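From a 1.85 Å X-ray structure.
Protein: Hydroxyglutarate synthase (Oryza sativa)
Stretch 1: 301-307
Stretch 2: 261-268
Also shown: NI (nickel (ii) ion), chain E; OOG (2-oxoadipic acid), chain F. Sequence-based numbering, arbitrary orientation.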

ATOM      1  N   LYS A 301       2.509   5.533 -11.489  1.00 40.34           N
ATOM      2  CA  LYS A 301       1.666   6.720 -11.394  1.00 41.55           C
ATOM      3  C   LYS A 301       0.913   6.784 -10.071  1.00 37.75           C
ATOM      4  O   LYS A 301       0.605   7.878  -9.582  1.00 38.10           O
ATOM      5  CB  LYS A 301       0.679   6.747 -12.566  1.00 47.02           C
ATOM      6  CG  LYS A 301       1.331   6.711 -13.963  1.00 55.92           C
ATOM      7  CD  LYS A 301       2.015   8.062 -14.295  1.00 64.40           C
ATOM      8  CE  LYS A 301       2.805   8.017 -15.627  1.00 73.58           C
ATOM      9  NZ  LYS A 301       4.288   8.110 -15.422  1.00 78.52           N
ATOM     10  N   ILE A 302       0.651   5.637  -9.458  1.00 35.19           N
ATOM     11  CA  ILE A 302      -0.053   5.612  -8.183  1.00 35.25           C
ATOM     12  C   ILE A 302       0.844   6.132  -7.072  1.00 33.51           C
ATOM     13  O   ILE A 302       0.350   6.735  -6.114  1.00 32.08           O
ATOM     14  CB  ILE A 302      -0.561   4.184  -7.891  1.00 36.17           C
ATOM     15  CG1 ILE A 302      -1.616   3.795  -8.925  1.00 40.22           C
ATOM     16  CG2 ILE A 302      -1.173   4.066  -6.493  1.00 35.59           C
ATOM     17  CD1 ILE A 302      -2.004   2.320  -8.901  1.00 44.10           C
ATOM     18  N   PHE A 303       2.175   5.956  -7.199  1.00 33.59           N
ATOM     19  CA  PHE A 303       3.103   6.540  -6.226  1.00 34.54           C
ATOM     20  C   PHE A 303       2.854   8.038  -6.058  1.00 33.34           C
ATOM     21  O   PHE A 303       3.156   8.614  -5.009  1.00 32.99           O
ATOM     22  CB  PHE A 303       4.578   6.350  -6.650  1.00 35.45           C
ATOM     23  CG  PHE A 303       5.170   5.013  -6.272  1.00 37.23           C
ATOM     24  CD1 PHE A 303       5.292   4.634  -4.937  1.00 36.25           C
ATOM     25  CD2 PHE A 303       5.618   4.145  -7.252  1.00 36.36           C
ATOM     26  CE1 PHE A 303       5.833   3.407  -4.592  1.00 34.94           C
ATOM     27  CE2 PHE A 303       6.152   2.900  -6.916  1.00 35.48           C
ATOM     28  CZ  PHE A 303       6.262   2.534  -5.583  1.00 35.28           C
ATOM     29  N   GLU A 304       2.339   8.683  -7.094  1.00 33.95           N
ATOM     30  CA  GLU A 304       2.196  10.123  -7.094  1.00 36.34           C
ATOM     31  C   GLU A 304       0.939  10.602  -6.377  1.00 33.77           C
ATOM     32  O   GLU A 304       0.710  11.822  -6.294  1.00 32.92           O
ATOM     33  CB  GLU A 304       2.250  10.617  -8.543  1.00 41.74           C
ATOM     34  CG  GLU A 304       3.627  10.352  -9.175  1.00 51.91           C
ATOM     35  CD  GLU A 304       3.805  10.971 -10.543  1.00 62.03           C
ATOM     36  OE1 GLU A 304       3.292  12.093 -10.753  1.00 62.21           O
ATOM     37  OE2 GLU A 304       4.467  10.328 -11.399  1.00 61.77           O
ATOM     38  N   SER A 305       0.159   9.693  -5.802  1.00 32.02           N
ATOM     39  CA  SER A 305      -0.965  10.098  -4.966  1.00 30.64           C
ATOM     40  C   SER A 305      -0.521  10.953  -3.791  1.00 29.41           C
ATOM     41  O   SER A 305      -1.322  11.736  -3.273  1.00 29.73           O
ATOM     42  CB  SER A 305      -1.696   8.862  -4.466  1.00 30.86           C
ATOM     43  OG  SER A 305      -2.128   8.076  -5.569  1.00 31.09           O
ATOM     44  N   THR A 306       0.732  10.841  -3.374  1.00 27.90           N
ATOM     45  CA  THR A 306       1.240  11.633  -2.275  1.00 32.01           C
ATOM     46  C   THR A 306       2.054  12.828  -2.741  1.00 33.81           C
ATOM     47  O   THR A 306       2.556  13.577  -1.888  1.00 33.82           O
ATOM     48  CB  THR A 306       2.111  10.775  -1.338  1.00 31.61           C
ATOM     49  OG1 THR A 306       3.072  10.031  -2.105  1.00 31.87           O
ATOM     50  CG2 THR A 306       1.266   9.831  -0.487  1.00 31.53           C
ATOM     51  N   SER A 307       2.183  13.033  -4.056  1.00 35.18           N
ATOM     52  CA  SER A 307       3.050  14.087  -4.574  1.00 38.51           C
ATOM     53  C   SER A 307       2.436  15.464  -4.375  1.00 38.47           C
ATOM     54  O   SER A 307       1.215  15.638  -4.374  1.00 37.64           O
ATOM     55  CB  SER A 307       3.325  13.909  -6.070  1.00 41.21           C
ATOM     56  OG  SER A 307       2.157  14.159  -6.850  1.00 43.74           O
TER
HETATM   57 NI    NI E 401      -1.496  -0.037  -4.276  0.75 36.37          NI
HETATM   58  C2  OOG F 402       2.846   2.124  -3.619  1.00 78.91           C
HETATM   59  C3  OOG F 402       2.297   2.468  -5.005  1.00 79.22           C
HETATM   60  C4  OOG F 402       2.221   1.206  -5.872  1.00 79.11           C
HETATM   61  C6  OOG F 402       0.217  -0.340  -6.652  1.00 77.31           C
HETATM   62  O4  OOG F 402       0.785  -0.611  -7.740  1.00 77.02           O
HETATM   63  O3  OOG F 402      -0.981  -0.656  -6.482  1.00 76.29           O
HETATM   64  C5  OOG F 402       0.981   0.373  -5.543  1.00 78.50           C
HETATM   65  C1  OOG F 402       3.156   3.383  -2.796  1.00 77.90           C
HETATM   66  O1  OOG F 402       3.865   3.316  -1.854  1.00 76.90           O
HETATM   67  O2  OOG F 402       2.612   4.624  -3.129  1.00 77.46           O
HETATM   68  O5  OOG F 402       0.604   0.271  -4.430  1.00 78.85           O
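Stretch 2 (261-268) IPRSYIEF

Stretch 2 lies along stretch 1 as an extended segment against a short helical turn. Residues 261-262 close one strand, Arg-263 and Ser-264 form a link, and the chain is again in a strand by Glu-267. Stretch 1 enters from a helix that includes Lys-301 and Ile-302 and continues as a 3-10 segment at residues 303-306, where Glu-304 N donates to Lys-301 O (3.1 Å) and Ser-305 N to Ile-302 O (3.0 Å). The two chains run in opposite senses: Thr-306 is paired with Pro-262 (CA to CA 6.1 Å), Ser-305 with Tyr-265 (CA to CA 7.0 Å) and Ile-302 with Glu-267 (CA to CA 8.5 Å), so the backbones draw apart toward the metal. No hydrogen bond joins the stretches, and the contact, 323 Å² in all, rests on packing.

Tyr-265 covers the most surface. With chi1 at 63° (p), its ring extends beneath the 3-10 turn, and Ser-305 CB sits over one face, 3.5 Å from the centroid of the Tyr-265 ring and only 6° off the ring normal, a well-centred CH-pi contact. Ser-305 can present its CB in this way while its hydroxyl turns back to its own turn, Ser-305 OG donating to Ile-302 O at 2.9 Å. At the ring edge, Thr-306 CG2 approaches Tyr-265 CD1 at 3.9 Å. Farther along the ring, Ile-302 CG2 lies 3.9 Å from Tyr-265 CE2 and 3.3 Å from Tyr-265 OH. The phenol thus spans the turn and brings its hydroxyl to the 2-oxoadipic acid, where Tyr-265 OH donates a hydrogen bond to OOG O2 at 2.8 Å.

Thr-306 is the second major contributor. Its methyl also rests on the backbone of the link, with Thr-306 CG2 3.6 Å from Arg-263 O, and its carbonyl meets the proline ring, Thr-306 O lying 3.8 Å from Pro-262 CB. The Arg-263 side chain starts away from stretch 1, leaving its main chain to make this contact.

Ile-302, the third, closes the other end. Its CG2 is 4.0 Å from Glu-267 OE1, placing an apolar methyl beside a carboxylate that is already engaged: Glu-267 OE1 binds the nickel ion, NI, at 1.9 Å. The same ion takes OOG O5 at 2.1 Å and OOG O3 at 2.4 Å, so stretch 2 supplies both a metal ligand, Glu-267, and, through Tyr-265, a hydrogen-bond donor to the bound 2-oxoadipic acid.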

ATOM      1  N   ILE A 261       2.326  18.295   5.759  1.00 26.90           N
ATOM      2  CA  ILE A 261       2.977  17.099   5.235  1.00 25.93           C
ATOM      3  C   ILE A 261       1.909  16.183   4.605  1.00 27.13           C
ATOM      4  O   ILE A 261       0.743  16.201   5.011  1.00 25.61           O
ATOM      5  CB  ILE A 261       3.718  16.281   6.331  1.00 27.07           C
ATOM      6  CG1 ILE A 261       2.737  15.822   7.411  1.00 26.88           C
ATOM      7  CG2 ILE A 261       4.879  17.023   6.935  1.00 27.70           C
ATOM      8  CD1 ILE A 261       3.180  14.647   8.261  1.00 27.71           C
ATOM      9  N   PRO A 262       2.329  15.302   3.706  1.00 28.41           N
ATOM     10  CA  PRO A 262       1.416  14.251   3.226  1.00 28.14           C
ATOM     11  C   PRO A 262       1.290  13.083   4.203  1.00 26.25           C
ATOM     12  O   PRO A 262       2.265  12.630   4.804  1.00 24.71           O
ATOM     13  CB  PRO A 262       2.074  13.795   1.915  1.00 29.77           C
ATOM     14  CG  PRO A 262       3.556  14.006   2.162  1.00 30.82           C
ATOM     15  CD  PRO A 262       3.619  15.292   2.990  1.00 30.72           C
ATOM     16  N   ARG A 263       0.052  12.628   4.386  1.00 26.29           N
ATOM     17  CA  ARG A 263      -0.194  11.352   5.047  1.00 26.48           C
ATOM     18  C   ARG A 263      -0.484  10.321   3.949  1.00 26.55           C
ATOM     19  O   ARG A 263       0.227  10.272   2.930  1.00 25.75           O
ATOM     20  CB  ARG A 263      -1.311  11.483   6.083  1.00 28.06           C
ATOM     21  CG  ARG A 263      -0.934  12.381   7.292  1.00 29.64           C
ATOM     22  CD  ARG A 263       0.223  11.804   8.080  1.00 32.72           C
ATOM     23  NE  ARG A 263       0.312  12.286   9.448  1.00 35.37           N
ATOM     24  CZ  ARG A 263       1.354  12.063  10.243  1.00 40.38           C
ATOM     25  NH1 ARG A 263       2.408  11.383   9.791  1.00 38.85           N
ATOM     26  NH2 ARG A 263       1.353  12.526  11.483  1.00 43.26           N
ATOM     27  N   SER A 264      -1.489   9.487   4.142  1.00 25.73           N
ATOM     28  CA  SER A 264      -1.709   8.329   3.284  1.00 26.50           C
ATOM     29  C   SER A 264      -2.950   8.539   2.435  1.00 26.73           C
ATOM     30  O   SER A 264      -3.610   9.578   2.483  1.00 26.47           O
ATOM     31  CB  SER A 264      -1.814   7.070   4.132  1.00 26.31           C
ATOM     32  OG  SER A 264      -0.596   6.865   4.825  1.00 25.35           O
ATOM     33  N   TYR A 265      -3.253   7.535   1.622  1.00 27.55           N
ATOM     34  CA  TYR A 265      -4.358   7.605   0.687  1.00 27.49           C
ATOM     35  C   TYR A 265      -5.002   6.236   0.651  1.00 26.37           C
ATOM     36  O   TYR A 265      -4.620   5.334   1.403  1.00 26.27           O
ATOM     37  CB  TYR A 265      -3.898   8.049  -0.700  1.00 28.46           C
ATOM     38  CG  TYR A 265      -2.922   7.118  -1.425  1.00 30.06           C
ATOM     39  CD1 TYR A 265      -1.558   7.242  -1.235  1.00 30.75           C
ATOM     40  CD2 TYR A 265      -3.364   6.152  -2.318  1.00 31.72           C
ATOM     41  CE1 TYR A 265      -0.660   6.445  -1.888  1.00 32.52           C
ATOM     42  CE2 TYR A 265      -2.457   5.333  -2.980  1.00 33.50           C
ATOM     43  CZ  TYR A 265      -1.102   5.491  -2.751  1.00 34.39           C
ATOM     44  OH  TYR A 265      -0.166   4.713  -3.387  1.00 34.63           O
ATOM     45  N   ILE A 266      -6.020   6.083  -0.186  1.00 27.60           N
ATOM     46  CA  ILE A 266      -6.679   4.793  -0.349  1.00 28.88           C
ATOM     47  C   ILE A 266      -6.792   4.488  -1.838  1.00 28.62           C
ATOM     48  O   ILE A 266      -7.009   5.388  -2.658  1.00 27.93           O
ATOM     49  CB  ILE A 266      -8.059   4.761   0.359  1.00 30.95           C
ATOM     50  CG1 ILE A 266      -8.664   3.352   0.268  1.00 30.75           C
ATOM     51  CG2 ILE A 266      -9.043   5.796  -0.212  1.00 32.18           C
ATOM     52  CD1 ILE A 266      -9.866   3.081   1.234  1.00 30.86           C
ATOM     53  N   GLU A 267      -6.623   3.217  -2.189  1.00 29.74           N
ATOM     54  CA  GLU A 267      -6.667   2.772  -3.572  1.00 32.59           C
ATOM     55  C   GLU A 267      -7.866   1.843  -3.767  1.00 30.98           C
ATOM     56  O   GLU A 267      -8.435   1.298  -2.807  1.00 28.44           O
ATOM     57  CB  GLU A 267      -5.333   2.100  -3.944  1.00 40.63           C
ATOM     58  CG  GLU A 267      -5.251   1.580  -5.350  1.00 51.60           C
ATOM     59  CD  GLU A 267      -4.120   0.572  -5.528  1.00 63.89           C
ATOM     60  OE1 GLU A 267      -3.018   0.833  -5.019  1.00 59.32           O
ATOM     61  OE2 GLU A 267      -4.326  -0.488  -6.172  1.00 60.85           O
ATOM     62  N   PHE A 268      -8.304   1.758  -5.028  1.00 30.57           N
ATOM     63  CA  PHE A 268      -9.375   0.869  -5.475  1.00 30.96           C
ATOM     64  C   PHE A 268      -8.880   0.096  -6.692  1.00 31.15           C
ATOM     65  O   PHE A 268      -8.275   0.673  -7.603  1.00 31.39           O
ATOM     66  CB  PHE A 268     -10.637   1.672  -5.794  1.00 32.80           C
ATOM     67  CG  PHE A 268     -10.766   2.921  -4.967  1.00 35.55           C
ATOM     68  CD1 PHE A 268     -11.083   2.854  -3.616  1.00 36.04           C
ATOM     69  CD2 PHE A 268     -10.579   4.168  -5.553  1.00 36.03           C
ATOM     70  CE1 PHE A 268     -11.210   4.018  -2.855  1.00 37.63           C
ATOM     71  CE2 PHE A 268     -10.699   5.329  -4.811  1.00 37.67           C
ATOM     72  CZ  PHE A 268     -11.004   5.260  -3.459  1.00 37.99           C
TER